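Local coordinates for putative flavoprotein decarboxylase (Streptomyces olivoviridis, PDB 6JLS) that binds flavin mononucleotide and acts as an FMN-dependent cysteine decarboxylase in the biosynthesis of thioviridamide, at residues 24-29 against 132-137; 76-79 against 84-87; 88-93 against 123-128; 106-111 against 117-122; 138-143 against 147-152. All coordinates share one frame; numbering follows the deposited sequence.

Interaction 1 (24-29 against 132-137). With FMN (flavin mononucleotide), chain B.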
# COMPACT_ATOMS: atom_id res chain seq x y z
N SER A 24 -6.26 -26.05 12.72
CA SER A 24 -5.22 -25.36 13.48
C SER A 24 -3.94 -25.23 12.64
O SER A 24 -3.77 -25.90 11.62
CB SER A 24 -4.94 -26.16 14.77
OG SER A 24 -4.47 -25.34 15.81
N GLY A 25 -3.00 -24.41 13.12
CA GLY A 25 -1.75 -24.20 12.41
C GLY A 25 -0.76 -25.35 12.47
O GLY A 25 0.39 -25.19 12.91
N SER A 26 -1.20 -26.52 12.03
CA SER A 26 -0.33 -27.67 11.86
C SER A 26 -0.35 -28.06 10.39
O SER A 26 -1.36 -27.89 9.70
CB SER A 26 -0.80 -28.84 12.73
OG SER A 26 -0.27 -30.06 12.27
N VAL A 27 0.77 -28.59 9.89
CA VAL A 27 0.77 -28.94 8.48
C VAL A 27 -0.27 -30.03 8.19
O VAL A 27 -0.79 -30.09 7.07
CB VAL A 27 2.18 -29.36 7.99
CG1 VAL A 27 2.54 -30.74 8.46
CG2 VAL A 27 2.22 -29.31 6.46
N SER A 28 -0.63 -30.84 9.19
CA SER A 28 -1.68 -31.85 9.02
C SER A 28 -2.99 -31.26 8.54
O SER A 28 -3.82 -31.99 7.99
CB SER A 28 -1.93 -32.59 10.31
OG SER A 28 -0.79 -33.31 10.70
N SER A 29 -3.22 -29.95 8.73
CA SER A 29 -4.50 -29.44 8.28
C SER A 29 -4.60 -29.33 6.76
O SER A 29 -5.68 -29.00 6.26
CB SER A 29 -4.80 -28.10 8.97
OG SER A 29 -3.78 -27.15 8.75
N ALA A 132 -8.22 -33.54 18.25
CA ALA A 132 -7.14 -34.43 17.80
C ALA A 132 -5.80 -33.70 17.92
O ALA A 132 -5.37 -33.01 16.98
CB ALA A 132 -7.38 -34.89 16.36
N PRO A 133 -5.12 -33.82 19.07
CA PRO A 133 -3.81 -33.16 19.21
C PRO A 133 -2.82 -33.68 18.18
O PRO A 133 -2.78 -34.87 17.86
CB PRO A 133 -3.37 -33.54 20.63
CG PRO A 133 -4.61 -33.98 21.33
CD PRO A 133 -5.48 -34.58 20.27
N VAL A 134 -2.02 -32.76 17.66
CA VAL A 134 -0.91 -33.10 16.77
C VAL A 134 0.24 -32.20 17.15
O VAL A 134 0.10 -30.97 17.15
CB VAL A 134 -1.27 -32.93 15.28
CG1 VAL A 134 -0.07 -33.23 14.40
CG2 VAL A 134 -2.43 -33.81 14.89
N MET A 135 1.38 -32.79 17.50
CA MET A 135 2.58 -32.04 17.81
C MET A 135 3.73 -33.03 17.92
O MET A 135 3.51 -34.25 18.00
CB MET A 135 2.43 -31.22 19.10
CG MET A 135 2.14 -32.09 20.33
SD MET A 135 1.51 -31.20 21.77
CE MET A 135 -0.17 -30.87 21.22
N ASN A 136 4.95 -32.51 17.89
CA ASN A 136 6.10 -33.37 18.11
C ASN A 136 6.07 -33.90 19.54
O ASN A 136 5.69 -33.17 20.46
CB ASN A 136 7.42 -32.62 17.86
CG ASN A 136 7.49 -31.29 18.58
OD1 ASN A 136 6.51 -30.54 18.65
ND2 ASN A 136 8.66 -30.97 19.11
N PRO A 137 6.41 -35.18 19.75
CA PRO A 137 6.37 -35.72 21.12
C PRO A 137 7.33 -35.02 22.09
O PRO A 137 7.24 -35.25 23.29
CB PRO A 137 6.73 -37.20 20.92
CG PRO A 137 6.28 -37.49 19.51
CD PRO A 137 6.60 -36.24 18.74
N1 FMN B . 2.29 -26.73 16.34
C2 FMN B . 1.61 -27.82 16.85
O2 FMN B . 1.11 -27.75 17.97
N3 FMN B . 1.52 -28.98 16.11
C4 FMN B . 2.09 -29.06 14.86
O4 FMN B . 2.00 -30.10 14.19
C4A FMN B . 2.77 -27.96 14.35
N5 FMN B . 3.35 -28.03 13.09
C5A FMN B . 4.03 -26.95 12.58
C6 FMN B . 4.60 -27.06 11.32
C7 FMN B . 5.29 -25.97 10.78
C7M FMN B . 5.90 -26.11 9.41
C8 FMN B . 5.40 -24.77 11.51
C8M FMN B . 6.14 -23.59 10.93
C9 FMN B . 4.82 -24.68 12.78
C9A FMN B . 4.13 -25.77 13.32
N10 FMN B . 3.55 -25.70 14.58
C10 FMN B . 2.87 -26.79 15.09
C1' FMN B . 3.64 -24.44 15.38
C2' FMN B . 2.30 -23.69 15.25
O2' FMN B . 2.02 -23.30 13.92
C3' FMN B . 2.25 -22.46 16.15
O3' FMN B . 2.22 -22.90 17.49
C4' FMN B . 1.02 -21.62 15.81
O4' FMN B . 1.01 -20.36 16.46
C5' FMN B . -0.26 -22.37 16.14
O5' FMN B . -1.30 -21.46 15.89
P FMN B . -2.84 -21.89 16.04
O1P FMN B . -2.95 -22.97 17.10
O2P FMN B . -3.63 -20.68 16.49
O3P FMN B . -3.34 -22.43 14.73

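Interaction 2 (76-79 against 84-87)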
# COMPACT_ATOMS: atom_id res chain seq x y z
N GLU A 76 -10.83 -13.11 9.38
CA GLU A 76 -11.08 -11.96 8.51
C GLU A 76 -12.47 -12.02 7.90
O GLU A 76 -13.17 -11.01 7.84
CB GLU A 76 -10.02 -11.89 7.40
CG GLU A 76 -8.58 -11.98 7.87
CD GLU A 76 -8.08 -13.42 8.03
OE1 GLU A 76 -8.40 -14.08 9.04
OE2 GLU A 76 -7.37 -13.89 7.12
N THR A 77 -12.88 -13.20 7.44
CA THR A 77 -14.24 -13.41 6.94
C THR A 77 -15.28 -12.95 7.95
O THR A 77 -16.20 -12.19 7.61
CB THR A 77 -14.43 -14.89 6.60
OG1 THR A 77 -13.80 -15.17 5.35
CG2 THR A 77 -15.90 -15.27 6.54
N VAL A 78 -15.17 -13.39 9.20
CA VAL A 78 -16.15 -13.06 10.22
C VAL A 78 -16.09 -11.58 10.57
O VAL A 78 -17.13 -10.95 10.81
CB VAL A 78 -15.94 -13.96 11.44
CG1 VAL A 78 -16.83 -13.55 12.61
CG2 VAL A 78 -16.21 -15.42 11.06
N TRP A 79 -14.89 -10.99 10.62
CA TRP A 79 -14.77 -9.58 10.96
C TRP A 79 -15.50 -8.72 9.95
O TRP A 79 -16.36 -7.90 10.31
CB TRP A 79 -13.29 -9.17 11.05
CG TRP A 79 -13.08 -7.67 11.11
CD1 TRP A 79 -13.18 -6.86 12.21
CD2 TRP A 79 -12.75 -6.80 10.01
NE1 TRP A 79 -12.93 -5.55 11.87
CE2 TRP A 79 -12.66 -5.49 10.52
CE3 TRP A 79 -12.52 -7.01 8.64
CZ2 TRP A 79 -12.36 -4.39 9.72
CZ3 TRP A 79 -12.21 -5.91 7.84
CH2 TRP A 79 -12.14 -4.62 8.38
N ALA A 84 -21.90 -12.34 14.75
CA ALA A 84 -21.17 -13.51 15.25
C ALA A 84 -21.65 -14.76 14.53
O ALA A 84 -22.14 -15.71 15.16
CB ALA A 84 -21.35 -13.65 16.77
N PRO A 85 -21.49 -14.82 13.20
CA PRO A 85 -22.00 -15.99 12.47
C PRO A 85 -21.36 -17.28 12.93
O PRO A 85 -22.01 -18.34 12.87
CB PRO A 85 -21.64 -15.68 11.01
CG PRO A 85 -20.47 -14.77 11.10
CD PRO A 85 -20.69 -13.94 12.32
N HIS A 86 -20.12 -17.22 13.42
CA HIS A 86 -19.47 -18.42 13.93
C HIS A 86 -20.18 -18.93 15.18
O HIS A 86 -20.27 -20.15 15.39
CB HIS A 86 -17.99 -18.13 14.20
CG HIS A 86 -17.74 -17.04 15.19
ND1 HIS A 86 -18.21 -15.75 15.01
CD2 HIS A 86 -17.05 -17.03 16.35
CE1 HIS A 86 -17.82 -15.00 16.03
NE2 HIS A 86 -17.11 -15.76 16.85
N VAL A 87 -20.70 -18.03 16.02
CA VAL A 87 -21.38 -18.46 17.24
C VAL A 87 -22.75 -19.04 16.91
O VAL A 87 -23.22 -19.99 17.56
CB VAL A 87 -21.48 -17.29 18.24
CG1 VAL A 87 -22.27 -17.71 19.48
CG2 VAL A 87 -20.08 -16.81 18.62

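Interaction 3 (88-93 against 123-128)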
# COMPACT_ATOMS: atom_id res chain seq x y z
N ARG A 88 -23.41 -18.50 15.89
CA ARG A 88 -24.61 -19.14 15.37
C ARG A 88 -24.29 -20.55 14.89
O ARG A 88 -25.05 -21.49 15.14
CB ARG A 88 -25.20 -18.31 14.24
CG ARG A 88 -26.65 -18.64 13.89
CD ARG A 88 -27.09 -17.97 12.58
NE ARG A 88 -26.72 -16.55 12.53
CZ ARG A 88 -25.74 -16.06 11.77
NH1 ARG A 88 -25.03 -16.87 10.99
NH2 ARG A 88 -25.46 -14.76 11.79
N ILE A 89 -23.15 -20.73 14.22
CA ILE A 89 -22.77 -22.04 13.70
C ILE A 89 -22.43 -23.00 14.83
O ILE A 89 -22.76 -24.19 14.78
CB ILE A 89 -21.62 -21.90 12.68
CG1 ILE A 89 -22.16 -21.40 11.34
CG2 ILE A 89 -20.88 -23.21 12.51
CD1 ILE A 89 -21.09 -21.18 10.31
N ALA A 90 -21.76 -22.50 15.88
CA ALA A 90 -21.54 -23.34 17.05
C ALA A 90 -22.86 -23.85 17.61
O ALA A 90 -23.01 -25.05 17.89
CB ALA A 90 -20.77 -22.57 18.12
N ALA A 91 -23.84 -22.95 17.77
CA ALA A 91 -25.13 -23.35 18.32
C ALA A 91 -25.82 -24.39 17.44
O ALA A 91 -26.42 -25.33 17.96
CB ALA A 91 -26.04 -22.13 18.49
N GLU A 92 -25.71 -24.25 16.12
CA GLU A 92 -26.35 -25.14 15.15
C GLU A 92 -25.60 -26.44 14.92
O GLU A 92 -26.03 -27.24 14.09
CB GLU A 92 -26.53 -24.39 13.82
CG GLU A 92 -27.37 -23.13 13.94
CD GLU A 92 -27.40 -22.29 12.66
OE1 GLU A 92 -26.71 -22.64 11.68
OE2 GLU A 92 -28.12 -21.26 12.66
N SER A 93 -24.49 -26.68 15.61
CA SER A 93 -23.68 -27.86 15.33
C SER A 93 -24.08 -29.02 16.23
O SER A 93 -24.35 -28.83 17.42
CB SER A 93 -22.20 -27.55 15.52
OG SER A 93 -21.78 -26.55 14.62
N MET A 123 -15.59 -22.88 22.49
CA MET A 123 -16.07 -22.47 23.81
C MET A 123 -17.55 -22.10 23.81
O MET A 123 -18.16 -22.08 24.88
CB MET A 123 -15.24 -21.31 24.35
CG MET A 123 -13.86 -21.76 24.79
SD MET A 123 -13.01 -20.48 25.71
CE MET A 123 -14.09 -20.36 27.15
N ALA A 124 -18.14 -21.81 22.65
CA ALA A 124 -19.57 -21.55 22.56
C ALA A 124 -20.39 -22.81 22.33
O ALA A 124 -21.62 -22.78 22.47
CB ALA A 124 -19.87 -20.54 21.44
N ALA A 125 -19.75 -23.91 21.98
CA ALA A 125 -20.47 -25.10 21.57
C ALA A 125 -20.98 -25.86 22.79
O ALA A 125 -20.28 -26.00 23.80
CB ALA A 125 -19.57 -26.01 20.73
N GLU A 126 -22.21 -26.36 22.68
CA GLU A 126 -22.81 -27.21 23.69
C GLU A 126 -22.96 -28.65 23.22
O GLU A 126 -23.36 -29.52 24.01
CB GLU A 126 -24.16 -26.63 24.12
CG GLU A 126 -24.00 -25.35 24.91
CD GLU A 126 -25.32 -24.84 25.43
OE1 GLU A 126 -26.21 -24.56 24.61
OE2 GLU A 126 -25.46 -24.74 26.67
N CYS A 127 -22.63 -28.92 21.97
CA CYS A 127 -22.58 -30.26 21.40
C CYS A 127 -21.28 -30.95 21.79
O CYS A 127 -20.36 -30.32 22.31
CB CYS A 127 -22.71 -30.15 19.88
SG CYS A 127 -21.41 -29.11 19.16
N PRO A 128 -21.17 -32.26 21.53
CA PRO A 128 -19.88 -32.94 21.69
C PRO A 128 -18.75 -32.24 20.94
O PRO A 128 -18.92 -31.77 19.81
CB PRO A 128 -20.14 -34.33 21.10
CG PRO A 128 -21.59 -34.53 21.24
CD PRO A 128 -22.25 -33.20 21.16
O HOH W 1 -23.89 -26.50 20.26

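Interaction 4 (106-111 against 117-122). With FMN (flavin mononucleotide), chain C.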
# COMPACT_ATOMS: atom_id res chain seq x y z
N LEU A 106 -4.88 -26.03 21.77
CA LEU A 106 -5.20 -26.78 22.98
C LEU A 106 -4.93 -25.95 24.23
O LEU A 106 -5.73 -25.94 25.18
CB LEU A 106 -4.39 -28.08 23.00
CG LEU A 106 -4.66 -29.08 21.89
CD1 LEU A 106 -3.57 -30.14 21.88
CD2 LEU A 106 -6.02 -29.73 22.08
N GLY A 107 -3.79 -25.25 24.26
CA GLY A 107 -3.45 -24.45 25.42
C GLY A 107 -4.42 -23.31 25.64
O GLY A 107 -4.77 -22.98 26.78
N LYS A 108 -4.89 -22.69 24.55
CA LYS A 108 -5.85 -21.59 24.67
C LYS A 108 -7.19 -22.11 25.17
O LYS A 108 -7.78 -21.54 26.10
CB LYS A 108 -6.02 -20.89 23.33
CG LYS A 108 -4.82 -20.11 22.82
CD LYS A 108 -5.16 -19.41 21.50
CE LYS A 108 -3.93 -18.78 20.87
NZ LYS A 108 -4.17 -18.09 19.57
N LEU A 109 -7.69 -23.20 24.57
CA LEU A 109 -8.97 -23.75 25.02
C LEU A 109 -8.88 -24.17 26.47
O LEU A 109 -9.76 -23.84 27.28
CB LEU A 109 -9.38 -24.94 24.15
CG LEU A 109 -9.59 -24.66 22.66
CD1 LEU A 109 -9.77 -25.95 21.86
CD2 LEU A 109 -10.78 -23.73 22.47
N ALA A 110 -7.80 -24.87 26.82
CA ALA A 110 -7.61 -25.35 28.18
C ALA A 110 -7.65 -24.22 29.19
O ALA A 110 -7.96 -24.47 30.36
CB ALA A 110 -6.28 -26.09 28.28
N ASN A 111 -7.33 -23.00 28.79
CA ASN A 111 -7.26 -21.88 29.72
C ASN A 111 -8.31 -20.81 29.44
O ASN A 111 -8.22 -19.70 29.97
CB ASN A 111 -5.86 -21.27 29.72
CG ASN A 111 -4.82 -22.21 30.31
OD1 ASN A 111 -4.67 -22.30 31.54
ND2 ASN A 111 -4.11 -22.92 29.45
N ILE A 117 -11.65 -17.12 16.00
CA ILE A 117 -12.95 -17.70 15.65
C ILE A 117 -13.00 -19.19 15.98
O ILE A 117 -14.04 -19.69 16.43
CB ILE A 117 -13.24 -17.40 14.17
CG1 ILE A 117 -14.21 -16.22 14.05
CG2 ILE A 117 -13.76 -18.61 13.42
CD1 ILE A 117 -13.66 -14.93 14.61
N VAL A 118 -11.90 -19.92 15.78
CA VAL A 118 -11.92 -21.35 16.09
C VAL A 118 -12.13 -21.58 17.60
O VAL A 118 -13.01 -22.36 18.00
CB VAL A 118 -10.64 -22.04 15.59
CG1 VAL A 118 -10.47 -23.41 16.27
CG2 VAL A 118 -10.70 -22.21 14.07
N THR A 119 -11.35 -20.91 18.45
CA THR A 119 -11.51 -21.10 19.89
C THR A 119 -12.85 -20.57 20.38
O THR A 119 -13.41 -21.12 21.34
CB THR A 119 -10.37 -20.43 20.66
OG1 THR A 119 -10.21 -19.07 20.20
CG2 THR A 119 -9.06 -21.19 20.45
N GLN A 120 -13.38 -19.51 19.75
CA GLN A 120 -14.71 -19.03 20.14
C GLN A 120 -15.79 -20.04 19.79
O GLN A 120 -16.76 -20.21 20.55
CB GLN A 120 -15.00 -17.69 19.47
CG GLN A 120 -14.25 -16.53 20.06
CD GLN A 120 -14.31 -15.33 19.15
OE1 GLN A 120 -15.38 -14.96 18.68
NE2 GLN A 120 -13.15 -14.75 18.84
N ILE A 121 -15.66 -20.72 18.64
CA ILE A 121 -16.64 -21.73 18.27
C ILE A 121 -16.66 -22.86 19.29
O ILE A 121 -17.72 -23.31 19.73
CB ILE A 121 -16.38 -22.24 16.85
CG1 ILE A 121 -16.92 -21.24 15.81
CG2 ILE A 121 -17.03 -23.61 16.64
CD1 ILE A 121 -16.35 -21.45 14.39
N VAL A 122 -15.48 -23.34 19.69
CA VAL A 122 -15.42 -24.46 20.64
C VAL A 122 -16.01 -24.04 21.97
O VAL A 122 -16.86 -24.74 22.54
CB VAL A 122 -13.98 -24.97 20.79
CG1 VAL A 122 -13.88 -26.01 21.94
CG2 VAL A 122 -13.49 -25.57 19.49
N1 FMN C . -16.46 -12.41 23.71
C2 FMN C . -16.81 -12.29 25.03
O2 FMN C . -16.11 -12.81 25.89
N3 FMN C . -17.95 -11.61 25.39
C4 FMN C . -18.75 -11.02 24.43
O4 FMN C . -19.77 -10.41 24.74
C4A FMN C . -18.39 -11.14 23.09
N5 FMN C . -19.18 -10.56 22.12
C5A FMN C . -18.84 -10.67 20.78
C6 FMN C . -19.66 -10.08 19.83
C7 FMN C . -19.33 -10.18 18.48
C7M FMN C . -20.23 -9.53 17.46
C8 FMN C . -18.16 -10.88 18.08
C8M FMN C . -17.80 -10.98 16.63
C9 FMN C . -17.35 -11.47 19.06
C9A FMN C . -17.69 -11.37 20.41
N10 FMN C . -16.89 -11.95 21.39
C10 FMN C . -17.24 -11.83 22.73
C1' FMN C . -15.64 -12.68 21.01
C2' FMN C . -14.44 -11.76 21.27
O2' FMN C . -14.48 -10.59 20.47
C3' FMN C . -13.12 -12.48 21.04
O3' FMN C . -12.96 -13.44 22.05
C4' FMN C . -11.97 -11.46 21.07
O4' FMN C . -10.73 -12.01 20.66
C5' FMN C . -11.82 -10.84 22.45
O5' FMN C . -10.68 -10.02 22.37
P FMN C . -10.21 -9.12 23.60
O1P FMN C . -10.64 -9.78 24.90
O2P FMN C . -8.71 -9.00 23.58
O3P FMN C . -10.87 -7.76 23.51

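Interaction 5 (138-143 against 147-152)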
# COMPACT_ATOMS: atom_id res chain seq x y z
N ALA A 138 8.23 -34.15 21.61
CA ALA A 138 8.98 -33.26 22.49
C ALA A 138 8.10 -32.22 23.16
O ALA A 138 8.56 -31.55 24.10
CB ALA A 138 10.10 -32.56 21.71
N MET A 139 6.86 -32.06 22.71
CA MET A 139 5.87 -31.20 23.33
C MET A 139 4.77 -31.97 24.06
O MET A 139 4.28 -31.50 25.09
CB MET A 139 5.23 -30.29 22.28
CG MET A 139 6.01 -29.02 22.00
SD MET A 139 4.95 -27.66 21.45
CE MET A 139 4.44 -28.23 19.82
N LEU A 140 4.39 -33.15 23.56
CA LEU A 140 3.22 -33.85 24.09
C LEU A 140 3.47 -34.45 25.47
O LEU A 140 2.50 -34.78 26.17
CB LEU A 140 2.78 -34.94 23.11
CG LEU A 140 1.38 -35.54 23.31
CD1 LEU A 140 0.30 -34.48 23.14
CD2 LEU A 140 1.13 -36.72 22.37
N ALA A 141 4.72 -34.61 25.88
CA ALA A 141 5.05 -35.09 27.22
C ALA A 141 5.44 -33.96 28.17
O ALA A 141 5.74 -34.23 29.33
CB ALA A 141 6.17 -36.12 27.14
N LYS A 142 5.45 -32.71 27.69
CA LYS A 142 5.71 -31.57 28.56
C LYS A 142 4.60 -31.45 29.60
O LYS A 142 3.42 -31.56 29.26
CB LYS A 142 5.79 -30.28 27.73
CG LYS A 142 7.07 -30.09 26.91
CD LYS A 142 7.96 -28.99 27.51
CE LYS A 142 9.28 -28.84 26.76
NZ LYS A 142 9.89 -30.16 26.44
N PRO A 143 4.94 -31.23 30.88
CA PRO A 143 3.90 -31.11 31.92
C PRO A 143 2.79 -30.12 31.58
O PRO A 143 1.60 -30.40 31.84
CB PRO A 143 4.69 -30.65 33.14
CG PRO A 143 6.07 -31.22 32.93
CD PRO A 143 6.30 -31.20 31.44
N ARG A 147 -1.23 -31.04 31.49
CA ARG A 147 -2.26 -30.37 32.28
C ARG A 147 -3.33 -29.75 31.39
O ARG A 147 -4.51 -29.75 31.76
CB ARG A 147 -1.63 -29.30 33.18
CG ARG A 147 -0.79 -29.84 34.33
CD ARG A 147 -0.54 -28.76 35.39
NE ARG A 147 -0.03 -27.54 34.78
CZ ARG A 147 1.26 -27.32 34.54
NH1 ARG A 147 2.14 -28.25 34.86
NH2 ARG A 147 1.66 -26.19 33.97
N ASN A 148 -2.95 -29.21 30.24
CA ASN A 148 -3.95 -28.67 29.34
C ASN A 148 -4.92 -29.75 28.88
O ASN A 148 -6.14 -29.53 28.83
CB ASN A 148 -3.26 -27.99 28.15
CG ASN A 148 -2.61 -26.68 28.52
OD1 ASN A 148 -2.96 -26.06 29.52
ND2 ASN A 148 -1.65 -26.25 27.70
N LEU A 149 -4.40 -30.94 28.55
CA LEU A 149 -5.28 -32.05 28.18
C LEU A 149 -6.18 -32.45 29.35
O LEU A 149 -7.37 -32.74 29.16
CB LEU A 149 -4.43 -33.23 27.71
CG LEU A 149 -3.43 -32.96 26.58
CD1 LEU A 149 -2.69 -34.24 26.20
CD2 LEU A 149 -4.12 -32.37 25.34
N ASP A 150 -5.64 -32.44 30.58
CA ASP A 150 -6.49 -32.64 31.75
C ASP A 150 -7.62 -31.61 31.79
O ASP A 150 -8.78 -31.97 32.00
CB ASP A 150 -5.67 -32.53 33.04
CG ASP A 150 -4.65 -33.65 33.19
OD1 ASP A 150 -4.75 -34.67 32.47
OD2 ASP A 150 -3.75 -33.49 34.06
N ALA A 151 -7.29 -30.34 31.59
CA ALA A 151 -8.32 -29.31 31.62
C ALA A 151 -9.33 -29.50 30.49
O ALA A 151 -10.54 -29.34 30.69
CB ALA A 151 -7.67 -27.91 31.57
N LEU A 152 -8.85 -29.86 29.29
CA LEU A 152 -9.75 -30.02 28.15
C LEU A 152 -10.75 -31.13 28.40
O LEU A 152 -11.92 -31.05 27.99
CB LEU A 152 -8.92 -30.32 26.89
CG LEU A 152 -8.19 -29.06 26.43
CD1 LEU A 152 -7.15 -29.38 25.40
CD2 LEU A 152 -9.18 -28.03 25.90

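Interaction 1 (24-29 against 132-137)
S26 and S28 meet V134 at the flavin site of a Rossmann-like fold. Segment 24-29 is the loop that follows strand 18-23. Segment 132-137 continues from strand 129-133.

The direct contact is small and purely van der Waals: two serine hydroxyl oxygens against one valine methyl. V134 CG1 lies 3.8 Å from S28 OG, and S26 OG comes equally close to that methyl. CG1 stands anti to the V134 backbone N (chi1 177°), which turns it toward the serine loop. P100 of strand 95-101 also packs on both S26 and V134.

Hydrogen bonds inside the loop fix its shape. G25 is the centre of an inverse gamma turn, with S26 N donating to S24 O. S26 OG accepts from S28 N in an ST turn. S26 O receives two donors from S29, its backbone N and its hydroxyl. The hydroxyl bond, from S29 OG to S26 O, is 2.7 Å long and runs nearly along the C=O axis.

Bonds to FMN join the two segments through the cofactor. G25 N donates to the phosphate oxygen O3P over 2.6 Å. G25 O accepts from the ribityl hydroxyl O2' at 2.7 Å. Both backbone polar groups of this one glycine are therefore used on the ligand. T102, T52, A103 and T105, with C114 O of a neighbouring subunit, add further bonds to the same FMN. At the pyrimidine end of the flavin, N3 donates to V134 O at 2.7 Å, with a nearly straight N-H...O angle of 174°.

Interaction 2 (76-79 against 84-87)
V78 carries this contact, packing against P85 and H86. It comes from helix 75-81, and its partners open helix 85-91. The two helices are joined by a short turn, so this is packing between consecutive helices.

V78 has the most surface buried by the contact. Its CG1 methyl does the work. CG1 is anti to the backbone N (chi1 173°) and reaches across to the start of the next helix. There it lies 3.9 Å from P85 CD, on the side of the pyrrolidine ring next to the proline nitrogen.

The same methyl reaches the imidazole. V78 CG1 is 3.5 Å from H86 ND1 and 3.8 Å from H86 CE1. The methyl approaches the ring obliquely, and the two side chains cross at about a right angle. H86 holds CG between its backbone N and carbonyl carbon (chi1 60°), which folds the ring back beside its own helix. V87 CG2 sits 3.6 Å above one face of the ring, offset toward the rim. H86 ND1 is buried here and finds no polar partner in the model. H86 NE2 is hydrogen-bonded to Q120 OE1, and the ring lies about 4 Å from a bound FMN at the nearest side-chain approach.

A84 takes the N-cap position of helix 85-91. I117 of helix 117-124 and L73 of strand 72-73 pack on both V78 and H86, and I121 also touches the histidine.

Interaction 3 (88-93 against 123-128)
A90 packs on A124 and A125, while S93 meets C127. The contact joins the C-terminal ends of helices 85-91 and 117-124. The closest side chains are small. A90 CB lies 4.0 Å from A124 CB and 4.5 Å from A125 CB, so the backbones come near. The CA atoms of A90 and A125 are 5.0 Å apart.

Further along, the S93 carbonyl lies against the C127 side chain. S93 O is 3.2 Å from C127 CB and 3.4 Å from C127 SG. The sulfur is held between the backbone N and carbonyl carbon of its own residue (chi1 57°), and it also approaches S93 CB.

A water ties the two segments together beside these contacts. It donates to A90 O at 2.9 Å and accepts from E126 N, thus bridging a helix-end carbonyl and a loop amide. A90 O also receives S93 N.

The serine is positioned from behind. S93 OG donates to I89 O over 2.6 Å, tilted 34° from the carbonyl plane, and it is also bonded to T20 OG1. On the outer side, a neighbouring subunit packs N136 on A124 and sends K142 NZ to A125 O in a weak bond.

Both segments lead into the central parallel sheet. Segment 88-93 precedes strand 95-101 and segment 123-128 precedes strand 129-133. V96 of strand 95-101 packs on A125 and C127.

Interaction 4 (106-111 against 117-122)
G107 O is gripped twice by N111, in the helix whose L109 packs on T119 and V122. N111 ND2 donates to G107 O at 2.8 Å, with an angle of 166° and in the carbonyl plane. N111 N adds a weak bond to G107 O and a sound one to K108 O, at the C-terminal end of helix 103-110.

This helix and helix 117-124 lie in the beta-alpha-beta crossover between the parallel strands 95-101 and 129-133 of the Rossmann-like sheet. The segment axes pass 10.2 Å apart at an angle of 42°.

L109 bridges the helices. Its CD2 methyl lies 3.7 Å from T119 CG2 and 3.8 Å from V122 CB. The leucine crosses V122 at about a right angle, and its CD1 comes near V122 CG1. T119 CG2 is anti to its own carbonyl carbon, which turns the methyl to L109 and leaves OG1 to N116 OD1. K108 adds only its CB, 4.2 Å from T119 CG2. Its extended chain carries NZ on to a salt bridge with D115.

On another side of helix 117-124, Q120 meets the FMN held mainly by a neighbouring subunit. Q120 NE2 lies 3.2 Å from the ribityl carbon C3'.

Interaction 5 (138-143 against 147-152)
P143 and R147 form the polar part of this contact, and L140 and L149 the apolar part. R147 N donates to P143 O over 2.9 Å with an angle of 165°. This is a normal i to i+4 bond in the first turn of helix 143-154, with K142 at the N-cap.

The arginine side chain adds to it. Its chain bends at chi3 (-51°), and the guanidinium folds back over the start of the helix. P143 O lies over one face of that group, 3.7 Å from R147 NH1. P143 CB is also near, at 3.9 Å from R147 NH1.

Within segment 138-143, K142 NZ donates to A138 O at 3.0 Å, nearly head-on to the carbonyl, though A138 is poorly ordered.

The apolar touch is light. L140 CD1 meets L149 CD1 at 4.3 Å, methyl to methyl.

These segments join the short, weakly bonded helix 137-140 to helix 143-154. The first carries M139 of the FMN pocket, which packs on A103, and L140 touches M135. The second lies against helix 103-110, with L152 on L106 and L109, and leads on toward strand 158-159.

In the fold
All five contacts lie in one Rossmann-like unit built on a parallel sheet of strand order 3-2-1-4-5-6. Interaction 1 closes the longest loop, and interactions 2, 3 and 4 are nested inside it. Interaction 5 follows it. Interactions 2 and 3 share helix 85-91, and interactions 3 and 4 share helix 117-124, their centres 13 to 14 Å apart. Interaction 1 touches interactions 4 and 5 through M135, which reaches L106 and L140. Interactions 2 and 5 are the most distant pair, with centres about 29 Å apart. One FMN lies at interaction 1 and another by interactions 2 and 4, so this chain contributes to two flavin sites, as its copies in the twelve-chain assembly probably do.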